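Local coordinates for protein nucleoporin NUP82 (Saccharomyces cerevisiae, PDB 3PBP) that serves as a structural constituent of the nuclear pore complex and, through this N-terminal beta-propeller domain, interacts with the nucleoporin NUP116, at residues F112-D117 with T152-L157; F69-S74 with L80-D85; C141-K146 with Y209-S214; L57-H62 with F89-P94. The protein carries 1 engineered substitution. All blocks are in the same frame, centred on the assembly; numbering follows the deposited sequence.

From the N terminus, interaction 4 opens first, at 57-62, which begins on the end of strand 55-58, the last strand of the first sheet. Before it closes at 89-94, the short hairpin of interaction 2 (69-74 with 80-85) opens and closes, so the shorter loop lies within the longer. Interaction 1 then starts at 112-117, on strand 110-115, the last of the second sheet, and interaction 3 at 141-146; their partners, 152-157 and 209-214, follow in the same order, so these two loops cross. Interactions 4 and 1 join successive four-stranded sheets, the blades of the propeller, interaction 2 lies within a blade, and interaction 3 ties the third blade to the loop after strand 204-208.

Interaction 1: residues F112-D117 with T152-L157; sequences FHYSID and TMFDIL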
loop_
_atom_site.group_PDB
_atom_site.type_symbol
_atom_site.label_atom_id
_atom_site.label_comp_id
_atom_site.label_asym_id
_atom_site.label_seq_id
_atom_site.Cartn_x
_atom_site.Cartn_y
_atom_site.Cartn_z
ATOM N N PHE A 112 -22.822 -6.381 4.592
ATOM C CA PHE A 112 -22.008 -7.069 3.587
ATOM C C PHE A 112 -21.263 -8.262 4.156
ATOM O O PHE A 112 -20.858 -8.254 5.328
ATOM C CB PHE A 112 -21.004 -6.070 3.002
ATOM C CG PHE A 112 -19.967 -6.685 2.099
ATOM C CD1 PHE A 112 -20.201 -6.812 0.731
ATOM C CD2 PHE A 112 -18.738 -7.096 2.612
ATOM C CE1 PHE A 112 -19.236 -7.330 -0.113
ATOM C CE2 PHE A 112 -17.765 -7.617 1.778
ATOM C CZ PHE A 112 -18.018 -7.735 0.404
ATOM N N HIS A 113 -21.080 -9.283 3.322
ATOM C CA HIS A 113 -20.350 -10.464 3.752
ATOM C C HIS A 113 -19.506 -11.005 2.614
ATOM O O HIS A 113 -19.873 -10.888 1.443
ATOM C CB HIS A 113 -21.287 -11.564 4.229
ATOM C CG HIS A 113 -20.572 -12.819 4.619
ATOM N ND1 HIS A 113 -20.019 -13.004 5.870
ATOM C CD2 HIS A 113 -20.266 -13.929 3.903
ATOM C CE1 HIS A 113 -19.405 -14.175 5.907
ATOM N NE2 HIS A 113 -19.539 -14.755 4.726
ATOM N N TYR A 114 -18.371 -11.600 2.962
ATOM C CA TYR A 114 -17.479 -12.161 1.954
ATOM C C TYR A 114 -16.591 -13.244 2.556
ATOM O O TYR A 114 -16.092 -13.101 3.686
ATOM C CB TYR A 114 -16.589 -11.070 1.364
ATOM C CG TYR A 114 -15.504 -11.605 0.466
ATOM C CD1 TYR A 114 -15.763 -11.929 -0.863
ATOM C CD2 TYR A 114 -14.222 -11.842 0.966
ATOM C CE1 TYR A 114 -14.774 -12.477 -1.671
ATOM C CE2 TYR A 114 -13.226 -12.397 0.167
ATOM C CZ TYR A 114 -13.506 -12.713 -1.148
ATOM O OH TYR A 114 -12.513 -13.277 -1.919
ATOM N N SER A 115 -16.415 -14.327 1.795
ATOM C CA SER A 115 -15.566 -15.450 2.190
ATOM C C SER A 115 -14.696 -15.762 0.988
ATOM O O SER A 115 -15.130 -15.626 -0.155
ATOM C CB SER A 115 -16.404 -16.680 2.561
ATOM O OG SER A 115 -15.582 -17.756 3.004
ATOM N N ILE A 116 -13.460 -16.167 1.238
ATOM C CA ILE A 116 -12.566 -16.468 0.136
ATOM C C ILE A 116 -13.044 -17.724 -0.586
ATOM O O ILE A 116 -12.724 -17.945 -1.761
ATOM C CB ILE A 116 -11.115 -16.643 0.628
ATOM C CG1 ILE A 116 -11.047 -17.733 1.687
ATOM C CG2 ILE A 116 -10.614 -15.340 1.214
ATOM C CD1 ILE A 116 -9.661 -17.939 2.238
ATOM N N ASP A 117 -13.832 -18.530 0.121
ATOM C CA ASP A 117 -14.375 -19.761 -0.444
ATOM C C ASP A 117 -15.413 -19.438 -1.517
ATOM O O ASP A 117 -15.884 -20.326 -2.223
ATOM C CB ASP A 117 -15.021 -20.604 0.658
ATOM C CG ASP A 117 -14.105 -20.802 1.852
ATOM O OD1 ASP A 117 -12.964 -21.277 1.658
ATOM O OD2 ASP A 117 -14.526 -20.485 2.982
ATOM N N THR A 152 -7.680 -5.918 -3.094
ATOM C CA THR A 152 -9.019 -5.848 -3.676
ATOM C C THR A 152 -9.963 -4.813 -3.052
ATOM O O THR A 152 -9.959 -4.588 -1.833
ATOM C CB THR A 152 -9.706 -7.240 -3.574
ATOM O OG1 THR A 152 -8.768 -8.256 -3.953
ATOM C CG2 THR A 152 -10.935 -7.311 -4.470
HETATM N N MSE A 153 -10.782 -4.195 -3.893
HETATM C CA MSE A 153 -11.742 -3.220 -3.408
HETATM C C MSE A 153 -13.155 -3.734 -3.624
HETATM O O MSE A 153 -13.562 -4.025 -4.743
HETATM C CB MSE A 153 -11.584 -1.885 -4.129
HETATM C CG MSE A 153 -10.440 -1.022 -3.654
HETATM SE SE MSE A 153 -10.486 0.713 -4.545
HETATM C CE MSE A 153 -9.371 0.356 -6.084
ATOM N N PHE A 154 -13.901 -3.845 -2.536
ATOM C CA PHE A 154 -15.277 -4.321 -2.589
ATOM C C PHE A 154 -16.231 -3.150 -2.357
ATOM O O PHE A 154 -15.987 -2.295 -1.497
ATOM C CB PHE A 154 -15.535 -5.366 -1.492
ATOM C CG PHE A 154 -14.839 -6.679 -1.708
ATOM C CD1 PHE A 154 -15.314 -7.592 -2.644
ATOM C CD2 PHE A 154 -13.733 -7.028 -0.939
ATOM C CE1 PHE A 154 -14.706 -8.827 -2.803
ATOM C CE2 PHE A 154 -13.116 -8.269 -1.093
ATOM C CZ PHE A 154 -13.601 -9.170 -2.024
ATOM N N ASP A 155 -17.316 -3.110 -3.123
ATOM C CA ASP A 155 -18.303 -2.078 -2.926
ATOM C C ASP A 155 -19.389 -2.677 -2.035
ATOM O O ASP A 155 -20.269 -3.401 -2.497
ATOM C CB ASP A 155 -18.919 -1.634 -4.238
ATOM C CG ASP A 155 -19.807 -0.405 -4.065
ATOM O OD1 ASP A 155 -20.523 -0.323 -3.041
ATOM O OD2 ASP A 155 -19.793 0.478 -4.951
ATOM N N ILE A 156 -19.291 -2.377 -0.746
ATOM C CA ILE A 156 -20.224 -2.836 0.274
ATOM C C ILE A 156 -21.713 -2.649 -0.059
ATOM O O ILE A 156 -22.547 -3.464 0.336
ATOM C CB ILE A 156 -19.924 -2.097 1.594
ATOM C CG1 ILE A 156 -18.707 -2.714 2.264
ATOM C CG2 ILE A 156 -21.119 -2.115 2.499
ATOM C CD1 ILE A 156 -18.393 -2.050 3.581
ATOM N N LEU A 157 -22.043 -1.585 -0.785
ATOM C CA LEU A 157 -23.434 -1.282 -1.111
ATOM C C LEU A 157 -23.894 -1.560 -2.540
ATOM O O LEU A 157 -24.910 -1.011 -2.963
ATOM C CB LEU A 157 -23.719 0.193 -0.815
ATOM C CG LEU A 157 -23.295 0.737 0.541
ATOM C CD1 LEU A 157 -23.640 2.205 0.616
ATOM C CD2 LEU A 157 -23.990 -0.029 1.639
#
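F112 and Y114 both carry CG opposite the backbone N (chi1 171° for Y114), extending their rings toward F154, which turns CG opposite its carbonyl carbon instead (chi1 -70°) and lies across both. The far end of F154, CZ, sits over the centre of the Y114 ring face, 3.5 Å from Y114 CE1, with the planes inclined at 44° in an oblique pairing. Nearer its root, F154 CB meets F112 CZ at 3.9 Å, and I156 CG2 packs against F112 CB at 4.0 Å. This aromatic cluster lies between neighbouring propeller blades, joining strand 110-115 of one to strand 151-155 of the next; I142 also packs on F112, F154 and I156. The Y114 hydroxyl is hydrogen-bonded to E119 and K146. With a leucine at Y114, F154 CZ would probably lose the flat surface it rests on, and E119 and K146 a shared hydroxyl partner. No hydrogen bond spans the two segments, so the seam between them relies on aromatic and aliphatic packing.

Interaction 2: residues F69-S74 with L80-D85; sequences FHVISS and LCLFND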
loop_
_atom_site.group_PDB
_atom_site.type_symbol
_atom_site.label_atom_id
_atom_site.label_comp_id
_atom_site.label_asym_id
_atom_site.label_seq_id
_atom_site.Cartn_x
_atom_site.Cartn_y
_atom_site.Cartn_z
ATOM N N PHE A 69 -10.371 -13.025 15.140
ATOM C CA PHE A 69 -10.959 -11.933 14.377
ATOM C C PHE A 69 -10.356 -10.572 14.709
ATOM O O PHE A 69 -9.914 -10.331 15.829
ATOM C CB PHE A 69 -12.470 -11.847 14.639
ATOM C CG PHE A 69 -13.296 -12.724 13.761
ATOM C CD1 PHE A 69 -13.262 -14.107 13.901
ATOM C CD2 PHE A 69 -14.080 -12.172 12.760
ATOM C CE1 PHE A 69 -14.002 -14.931 13.043
ATOM C CE2 PHE A 69 -14.826 -12.986 11.893
ATOM C CZ PHE A 69 -14.785 -14.364 12.033
ATOM N N HIS A 70 -10.341 -9.693 13.711
ATOM C CA HIS A 70 -9.887 -8.313 13.877
ATOM C C HIS A 70 -11.147 -7.505 13.574
ATOM O O HIS A 70 -11.973 -7.931 12.747
ATOM C CB HIS A 70 -8.841 -7.921 12.841
ATOM C CG HIS A 70 -7.527 -8.620 12.989
ATOM N ND1 HIS A 70 -7.367 -9.970 12.761
ATOM C CD2 HIS A 70 -6.292 -8.138 13.265
ATOM C CE1 HIS A 70 -6.090 -10.289 12.885
ATOM N NE2 HIS A 70 -5.416 -9.195 13.190
ATOM N N VAL A 71 -11.337 -6.376 14.250
ATOM C CA VAL A 71 -12.500 -5.548 13.932
ATOM C C VAL A 71 -12.046 -4.095 13.864
ATOM O O VAL A 71 -11.298 -3.618 14.729
ATOM C CB VAL A 71 -13.674 -5.694 14.961
ATOM C CG1 VAL A 71 -13.860 -7.138 15.365
ATOM C CG2 VAL A 71 -13.439 -4.854 16.146
ATOM N N ILE A 72 -12.465 -3.396 12.815
ATOM C CA ILE A 72 -12.094 -2.000 12.664
ATOM C C ILE A 72 -13.352 -1.192 12.456
ATOM O O ILE A 72 -14.393 -1.728 12.097
ATOM C CB ILE A 72 -11.151 -1.785 11.459
ATOM C CG1 ILE A 72 -11.809 -2.319 10.190
ATOM C CG2 ILE A 72 -9.841 -2.498 11.691
ATOM C CD1 ILE A 72 -11.033 -2.048 8.942
ATOM N N SER A 73 -13.244 0.109 12.671
ATOM C CA SER A 73 -14.379 1.003 12.520
ATOM C C SER A 73 -14.113 2.062 11.471
ATOM O O SER A 73 -12.979 2.480 11.284
ATOM C CB SER A 73 -14.669 1.684 13.857
ATOM O OG SER A 73 -15.523 2.806 13.699
ATOM N N SER A 74 -15.150 2.485 10.763
ATOM C CA SER A 74 -14.958 3.539 9.786
ATOM C C SER A 74 -14.781 4.806 10.634
ATOM O O SER A 74 -15.333 4.908 11.728
ATOM C CB SER A 74 -16.183 3.657 8.889
ATOM O OG SER A 74 -17.309 4.084 9.625
ATOM N N LEU A 80 -18.742 -0.974 11.054
ATOM C CA LEU A 80 -17.757 -1.838 11.684
ATOM C C LEU A 80 -17.441 -2.941 10.671
ATOM O O LEU A 80 -18.299 -3.364 9.891
ATOM C CB LEU A 80 -18.309 -2.465 12.956
ATOM C CG LEU A 80 -18.489 -1.529 14.145
ATOM C CD1 LEU A 80 -19.072 -2.336 15.290
ATOM C CD2 LEU A 80 -17.150 -0.889 14.550
ATOM N N CYS A 81 -16.191 -3.373 10.662
ATOM C CA CYS A 81 -15.772 -4.427 9.772
ATOM C C CYS A 81 -15.087 -5.483 10.622
ATOM O O CYS A 81 -14.044 -5.221 11.229
ATOM C CB CYS A 81 -14.805 -3.899 8.721
ATOM S SG CYS A 81 -14.365 -5.149 7.503
ATOM N N LEU A 82 -15.693 -6.666 10.685
ATOM C CA LEU A 82 -15.150 -7.771 11.468
ATOM C C LEU A 82 -14.663 -8.826 10.481
ATOM O O LEU A 82 -15.404 -9.242 9.573
ATOM C CB LEU A 82 -16.228 -8.337 12.405
ATOM C CG LEU A 82 -16.993 -7.258 13.192
ATOM C CD1 LEU A 82 -18.123 -6.746 12.320
ATOM C CD2 LEU A 82 -17.542 -7.794 14.494
ATOM N N PHE A 83 -13.406 -9.244 10.642
ATOM C CA PHE A 83 -12.836 -10.218 9.720
ATOM C C PHE A 83 -11.726 -11.084 10.293
ATOM O O PHE A 83 -11.126 -10.772 11.320
ATOM C CB PHE A 83 -12.279 -9.500 8.485
ATOM C CG PHE A 83 -11.094 -8.613 8.786
ATOM C CD1 PHE A 83 -11.274 -7.327 9.299
ATOM C CD2 PHE A 83 -9.796 -9.070 8.586
ATOM C CE1 PHE A 83 -10.171 -6.506 9.610
ATOM C CE2 PHE A 83 -8.687 -8.264 8.894
ATOM C CZ PHE A 83 -8.876 -6.983 9.406
ATOM N N ASN A 84 -11.465 -12.184 9.600
ATOM C CA ASN A 84 -10.399 -13.092 9.966
ATOM C C ASN A 84 -9.682 -13.435 8.660
ATOM O O ASN A 84 -9.805 -12.709 7.669
ATOM C CB ASN A 84 -10.942 -14.353 10.657
ATOM C CG ASN A 84 -11.931 -15.142 9.794
ATOM O OD1 ASN A 84 -12.211 -14.795 8.638
ATOM N ND2 ASN A 84 -12.461 -16.223 10.366
ATOM N N ASP A 85 -8.933 -14.527 8.640
ATOM C CA ASP A 85 -8.207 -14.883 7.427
ATOM C C ASP A 85 -9.117 -15.452 6.339
ATOM O O ASP A 85 -8.697 -15.624 5.190
ATOM C CB ASP A 85 -7.122 -15.897 7.768
ATOM C CG ASP A 85 -7.687 -17.173 8.365
ATOM O OD1 ASP A 85 -8.457 -17.093 9.354
ATOM O OD2 ASP A 85 -7.357 -18.262 7.843
#
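V71 and L82 run alongside each other on one face of the sheet, V71 CG1 3.8 Å from L82 CG. Flanking them on that face, the CD2 methyl of L80 rests 3.6 Å from S73 CB. On the other face I72 CG1, set between the backbone N and carbonyl carbon (chi1 56°), is the branch that meets C81 CB at 3.7 Å. Further along this face H70 CB stands over the F83 ring, a CH-pi contact of 3.9 Å to the centroid, while the imidazole is nearly parallel to that ring but slid well off it. The segments form an antiparallel beta hairpin, the first two strands of a four-stranded propeller blade. H70 with F83 and I72 with C81 are hydrogen-bonded pairs, two bonds each, and H70 N reaches F83 O at 2.7 Å; V71 with L82 and S73 with L80 are non-hydrogen-bonded pairs. The V71 face packs on Y25 and F27 of strand 24-29, whereas C81 and F83 face V130 of strand 127-132, so each side meets a neighbouring blade. Past the strand ends, N84 CB lies 3.9 Å over the centre of the F69 ring. The N84 amide, its plane 34° from the ring, brings ND2 within 3.3 Å of F69 CE1, and its OD1 accepts from the backbone N of N86 and E87.

Interaction 3: residues C141-K146 with Y209-S214; sequences CIVVLK and YPFLPS
C141 and P213 bring the two backbones to 6.0 Å between their CA atoms, but strand 141-146 and the irregular segment 209-214 then diverge, so V143 CA and F211 CA stand 9.9 Å apart and side chains must bridge the gap. At the close end C141 CB touches P213 CB at 3.8 Å, and C141 SG lies alongside, 3.9 Å from the same P213 CB. At the wider end V143 and F211 reach for each other head on. The long reach of F211 follows from CG standing opposite the backbone N (chi1 -167°), which sends the ring out toward the strand. Both valine methyls receive it: V143 CG1 is 3.7 Å from F211 CZ, and V143 CG2, at the ring edge near its plane, is 3.7 Å from F211 CE2. M153 of strand 151-155 also packs on F211, and F187 of strand 182-187 on V143. The contact thus fixes the loop between strands 204-208 and 215-217 against the blade that holds strand 141-146. Polar ties flank it: H133 NE2 is bonded to F211 O and D155 to the S214 hydroxyl. Between the segments the chemistry is apolar throughout, so the fit depends on shape.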
loop_
_atom_site.group_PDB
_atom_site.type_symbol
_atom_site.label_atom_id
_atom_site.label_comp_id
_atom_site.label_asym_id
_atom_site.label_seq_id
_atom_site.Cartn_x
_atom_site.Cartn_y
_atom_site.Cartn_z
ATOM N N CYS A 141 -16.684 1.434 0.693
ATOM C CA CYS A 141 -15.595 0.702 0.071
ATOM C C CYS A 141 -14.563 0.104 1.034
ATOM O O CYS A 141 -13.999 0.814 1.864
ATOM C CB CYS A 141 -14.904 1.621 -0.930
ATOM S SG CYS A 141 -13.460 0.909 -1.723
ATOM N N ILE A 142 -14.326 -1.204 0.940
ATOM C CA ILE A 142 -13.323 -1.823 1.798
ATOM C C ILE A 142 -12.169 -2.348 0.952
ATOM O O ILE A 142 -12.359 -2.927 -0.123
ATOM C CB ILE A 142 -13.884 -2.985 2.676
ATOM C CG1 ILE A 142 -14.407 -4.124 1.801
ATOM C CG2 ILE A 142 -14.949 -2.453 3.620
ATOM C CD1 ILE A 142 -14.751 -5.364 2.599
ATOM N N VAL A 143 -10.962 -2.120 1.446
ATOM C CA VAL A 143 -9.765 -2.533 0.741
ATOM C C VAL A 143 -9.239 -3.789 1.410
ATOM O O VAL A 143 -9.015 -3.808 2.622
ATOM C CB VAL A 143 -8.722 -1.410 0.795
ATOM C CG1 VAL A 143 -7.500 -1.764 -0.036
ATOM C CG2 VAL A 143 -9.355 -0.134 0.313
ATOM N N VAL A 144 -9.046 -4.843 0.625
ATOM C CA VAL A 144 -8.584 -6.106 1.182
ATOM C C VAL A 144 -7.247 -6.581 0.626
ATOM O O VAL A 144 -7.094 -6.751 -0.585
ATOM C CB VAL A 144 -9.663 -7.216 0.958
ATOM C CG1 VAL A 144 -9.201 -8.535 1.560
ATOM C CG2 VAL A 144 -10.992 -6.782 1.579
ATOM N N LEU A 145 -6.283 -6.785 1.518
ATOM C CA LEU A 145 -4.966 -7.286 1.133
ATOM C C LEU A 145 -4.899 -8.776 1.496
ATOM O O LEU A 145 -5.180 -9.154 2.643
ATOM C CB LEU A 145 -3.858 -6.537 1.881
ATOM C CG LEU A 145 -2.475 -7.175 1.751
ATOM C CD1 LEU A 145 -1.937 -6.898 0.355
ATOM C CD2 LEU A 145 -1.532 -6.628 2.807
ATOM N N LYS A 146 -4.533 -9.619 0.532
ATOM C CA LYS A 146 -4.431 -11.066 0.791
ATOM C C LYS A 146 -2.969 -11.556 0.821
ATOM O O LYS A 146 -2.061 -10.811 0.449
ATOM C CB LYS A 146 -5.225 -11.836 -0.276
ATOM C CG LYS A 146 -6.736 -11.685 -0.148
ATOM C CD LYS A 146 -7.468 -12.243 -1.361
ATOM C CE LYS A 146 -8.975 -12.187 -1.163
ATOM N NZ LYS A 146 -9.696 -12.370 -2.442
ATOM N N TYR A 209 -1.584 5.483 -7.124
ATOM C CA TYR A 209 -2.096 6.837 -7.270
ATOM C C TYR A 209 -2.656 6.951 -8.680
ATOM O O TYR A 209 -1.901 6.929 -9.652
ATOM C CB TYR A 209 -0.971 7.859 -7.060
ATOM C CG TYR A 209 -1.454 9.297 -7.079
ATOM C CD1 TYR A 209 -2.598 9.670 -6.375
ATOM C CD2 TYR A 209 -0.774 10.288 -7.802
ATOM C CE1 TYR A 209 -3.059 10.988 -6.387
ATOM C CE2 TYR A 209 -1.226 11.610 -7.817
ATOM C CZ TYR A 209 -2.371 11.954 -7.108
ATOM O OH TYR A 209 -2.834 13.259 -7.104
ATOM N N PRO A 210 -3.989 7.086 -8.817
ATOM C CA PRO A 210 -5.001 7.152 -7.757
ATOM C C PRO A 210 -5.521 5.779 -7.303
ATOM O O PRO A 210 -5.484 4.818 -8.059
ATOM C CB PRO A 210 -6.098 7.943 -8.432
ATOM C CG PRO A 210 -6.126 7.243 -9.798
ATOM C CD PRO A 210 -4.641 7.128 -10.147
ATOM N N PHE A 211 -6.013 5.695 -6.071
ATOM C CA PHE A 211 -6.593 4.447 -5.566
ATOM C C PHE A 211 -8.000 4.874 -5.165
ATOM O O PHE A 211 -8.267 5.180 -4.004
ATOM C CB PHE A 211 -5.842 3.937 -4.345
ATOM C CG PHE A 211 -6.190 2.530 -3.976
ATOM C CD1 PHE A 211 -5.536 1.461 -4.578
ATOM C CD2 PHE A 211 -7.152 2.269 -3.015
ATOM C CE1 PHE A 211 -5.834 0.159 -4.220
ATOM C CE2 PHE A 211 -7.456 0.972 -2.653
ATOM C CZ PHE A 211 -6.796 -0.085 -3.255
ATOM N N LEU A 212 -8.899 4.880 -6.136
ATOM C CA LEU A 212 -10.254 5.364 -5.920
ATOM C C LEU A 212 -11.365 4.354 -5.700
ATOM O O LEU A 212 -11.338 3.251 -6.224
ATOM C CB LEU A 212 -10.628 6.260 -7.103
ATOM C CG LEU A 212 -9.500 7.208 -7.540
ATOM C CD1 LEU A 212 -9.697 7.633 -8.979
ATOM C CD2 LEU A 212 -9.456 8.400 -6.622
ATOM N N PRO A 213 -12.369 4.736 -4.899
ATOM C CA PRO A 213 -13.521 3.872 -4.608
ATOM C C PRO A 213 -14.490 4.087 -5.785
ATOM O O PRO A 213 -14.137 4.782 -6.732
ATOM C CB PRO A 213 -14.033 4.436 -3.282
ATOM C CG PRO A 213 -13.802 5.884 -3.446
ATOM C CD PRO A 213 -12.415 5.960 -4.075
ATOM N N SER A 214 -15.687 3.512 -5.751
ATOM C CA SER A 214 -16.625 3.692 -6.867
ATOM C C SER A 214 -17.344 5.039 -6.787
ATOM O O SER A 214 -17.833 5.560 -7.801
ATOM C CB SER A 214 -17.658 2.576 -6.872
ATOM O OG SER A 214 -18.544 2.752 -5.779
#

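Interaction 4: residues L57-H62 with F89-P94; sequences LNFSRH and FVMEVP
Selenomethionine M91 sets its SE over one face of the F59 ring, 4.2 Å from the centroid and 23° off the normal, a Met-aromatic contact offset toward the rim at CG. The chain of M91, extended beyond CG (chi2 173°), carries SE that far, and M91 CE lies 3.8 Å from F59 CD1. Beside this pair L57 CD2 packs on P94 CG at 3.6 Å, and W45 touches both residues. At the other end F89 CE2 comes within 3.8 Å of H62 O. A turn shapes the F59 side: N58 OD1 accepts from S60 N at 2.9 Å, an Asx turn, and from S60 OG on the same face of the amide, while H62 N bonds to F59 O. Outside this, D107 holds both R61 and H62. A serine at F59 would probably leave M91 without its aromatic surface and open a gap between strand 55-58 and strand 87-92. Dispersion between chalcogen and ring face probably contributes to joining these two successive blades; native methionine would present sulfur in the same place.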
loop_
_atom_site.group_PDB
_atom_site.type_symbol
_atom_site.label_atom_id
_atom_site.label_comp_id
_atom_site.label_asym_id
_atom_site.label_seq_id
_atom_site.Cartn_x
_atom_site.Cartn_y
_atom_site.Cartn_z
ATOM N N LEU A 57 -27.253 -4.326 20.250
ATOM C CA LEU A 57 -27.679 -5.112 19.112
ATOM C C LEU A 57 -26.837 -6.367 19.124
ATOM O O LEU A 57 -25.710 -6.368 18.649
ATOM C CB LEU A 57 -27.450 -4.363 17.806
ATOM C CG LEU A 57 -27.718 -5.232 16.577
ATOM C CD1 LEU A 57 -29.179 -5.680 16.599
ATOM C CD2 LEU A 57 -27.397 -4.456 15.300
ATOM N N ASN A 58 -27.390 -7.431 19.688
ATOM C CA ASN A 58 -26.707 -8.711 19.769
ATOM C C ASN A 58 -26.656 -9.314 18.378
ATOM O O ASN A 58 -27.691 -9.484 17.735
ATOM C CB ASN A 58 -27.458 -9.652 20.709
ATOM C CG ASN A 58 -26.738 -10.952 20.916
ATOM O OD1 ASN A 58 -26.593 -11.746 19.985
ATOM N ND2 ASN A 58 -26.261 -11.178 22.138
ATOM N N PHE A 59 -25.455 -9.639 17.908
ATOM C CA PHE A 59 -25.309 -10.207 16.577
ATOM C C PHE A 59 -24.822 -11.650 16.552
ATOM O O PHE A 59 -24.417 -12.137 15.498
ATOM C CB PHE A 59 -24.394 -9.312 15.722
ATOM C CG PHE A 59 -23.017 -9.104 16.299
ATOM C CD1 PHE A 59 -22.002 -10.026 16.063
ATOM C CD2 PHE A 59 -22.730 -7.981 17.075
ATOM C CE1 PHE A 59 -20.720 -9.829 16.588
ATOM C CE2 PHE A 59 -21.452 -7.777 17.605
ATOM C CZ PHE A 59 -20.448 -8.702 17.359
ATOM N N SER A 60 -24.880 -12.329 17.698
ATOM C CA SER A 60 -24.468 -13.733 17.805
ATOM C C SER A 60 -25.149 -14.570 16.736
ATOM O O SER A 60 -24.563 -15.493 16.175
ATOM C CB SER A 60 -24.847 -14.304 19.169
ATOM O OG SER A 60 -24.260 -13.558 20.217
ATOM N N ARG A 61 -26.400 -14.235 16.463
ATOM C CA ARG A 61 -27.187 -14.935 15.463
ATOM C C ARG A 61 -26.541 -14.871 14.085
ATOM O O ARG A 61 -26.775 -15.728 13.251
ATOM C CB ARG A 61 -28.585 -14.320 15.392
ATOM C CG ARG A 61 -29.640 -15.243 14.801
ATOM C CD ARG A 61 -30.439 -14.527 13.735
ATOM N NE ARG A 61 -30.846 -13.196 14.171
ATOM C CZ ARG A 61 -31.461 -12.316 13.383
ATOM N NH1 ARG A 61 -31.735 -12.640 12.120
ATOM N NH2 ARG A 61 -31.799 -11.112 13.854
ATOM N N HIS A 62 -25.725 -13.848 13.855
ATOM C CA HIS A 62 -25.058 -13.665 12.567
ATOM C C HIS A 62 -23.569 -13.967 12.602
ATOM O O HIS A 62 -22.983 -14.339 11.587
ATOM C CB HIS A 62 -25.263 -12.237 12.082
ATOM C CG HIS A 62 -26.682 -11.922 11.739
ATOM N ND1 HIS A 62 -27.305 -12.425 10.615
ATOM C CD2 HIS A 62 -27.611 -11.176 12.382
ATOM C CE1 HIS A 62 -28.556 -12.000 10.579
ATOM N NE2 HIS A 62 -28.768 -11.239 11.641
ATOM N N PHE A 89 -17.111 -9.321 7.521
ATOM C CA PHE A 89 -18.476 -8.891 7.814
ATOM C C PHE A 89 -18.485 -7.374 7.953
ATOM O O PHE A 89 -17.535 -6.792 8.475
ATOM C CB PHE A 89 -18.991 -9.449 9.142
ATOM C CG PHE A 89 -19.218 -10.924 9.144
ATOM C CD1 PHE A 89 -18.159 -11.811 9.387
ATOM C CD2 PHE A 89 -20.494 -11.438 8.943
ATOM C CE1 PHE A 89 -18.370 -13.189 9.433
ATOM C CE2 PHE A 89 -20.714 -12.810 8.987
ATOM C CZ PHE A 89 -19.649 -13.688 9.234
ATOM N N VAL A 90 -19.552 -6.731 7.496
ATOM C CA VAL A 90 -19.663 -5.296 7.655
ATOM C C VAL A 90 -21.032 -4.999 8.263
ATOM O O VAL A 90 -22.074 -5.310 7.676
ATOM C CB VAL A 90 -19.491 -4.555 6.329
ATOM C CG1 VAL A 90 -19.761 -3.070 6.525
ATOM C CG2 VAL A 90 -18.076 -4.752 5.822
HETATM N N MSE A 91 -21.013 -4.415 9.460
HETATM C CA MSE A 91 -22.230 -4.079 10.177
HETATM C C MSE A 91 -22.403 -2.592 10.390
HETATM O O MSE A 91 -21.435 -1.859 10.582
HETATM C CB MSE A 91 -22.243 -4.782 11.518
HETATM C CG MSE A 91 -22.445 -6.259 11.392
HETATM SE SE MSE A 91 -22.258 -7.187 13.074
HETATM C CE MSE A 91 -21.684 -8.918 12.412
ATOM N N GLU A 92 -23.658 -2.165 10.376
ATOM C CA GLU A 92 -24.005 -0.771 10.557
ATOM C C GLU A 92 -24.362 -0.506 12.011
ATOM O O GLU A 92 -25.268 -1.139 12.544
ATOM C CB GLU A 92 -25.194 -0.442 9.655
ATOM C CG GLU A 92 -25.588 1.016 9.611
ATOM C CD GLU A 92 -26.673 1.289 8.582
ATOM O OE1 GLU A 92 -27.834 0.886 8.805
ATOM O OE2 GLU A 92 -26.361 1.904 7.537
ATOM N N VAL A 93 -23.642 0.402 12.667
ATOM C CA VAL A 93 -23.960 0.745 14.057
ATOM C C VAL A 93 -25.318 1.450 13.984
ATOM O O VAL A 93 -25.465 2.460 13.294
ATOM C CB VAL A 93 -22.918 1.694 14.658
ATOM C CG1 VAL A 93 -23.349 2.119 16.031
ATOM C CG2 VAL A 93 -21.581 1.003 14.726
ATOM N N PRO A 94 -26.331 0.926 14.692
ATOM C CA PRO A 94 -27.690 1.481 14.703
ATOM C C PRO A 94 -27.888 2.852 15.338
ATOM O O PRO A 94 -28.809 3.039 16.128
ATOM C CB PRO A 94 -28.497 0.403 15.428
ATOM C CG PRO A 94 -27.628 -0.828 15.341
ATOM C CD PRO A 94 -26.265 -0.263 15.543
#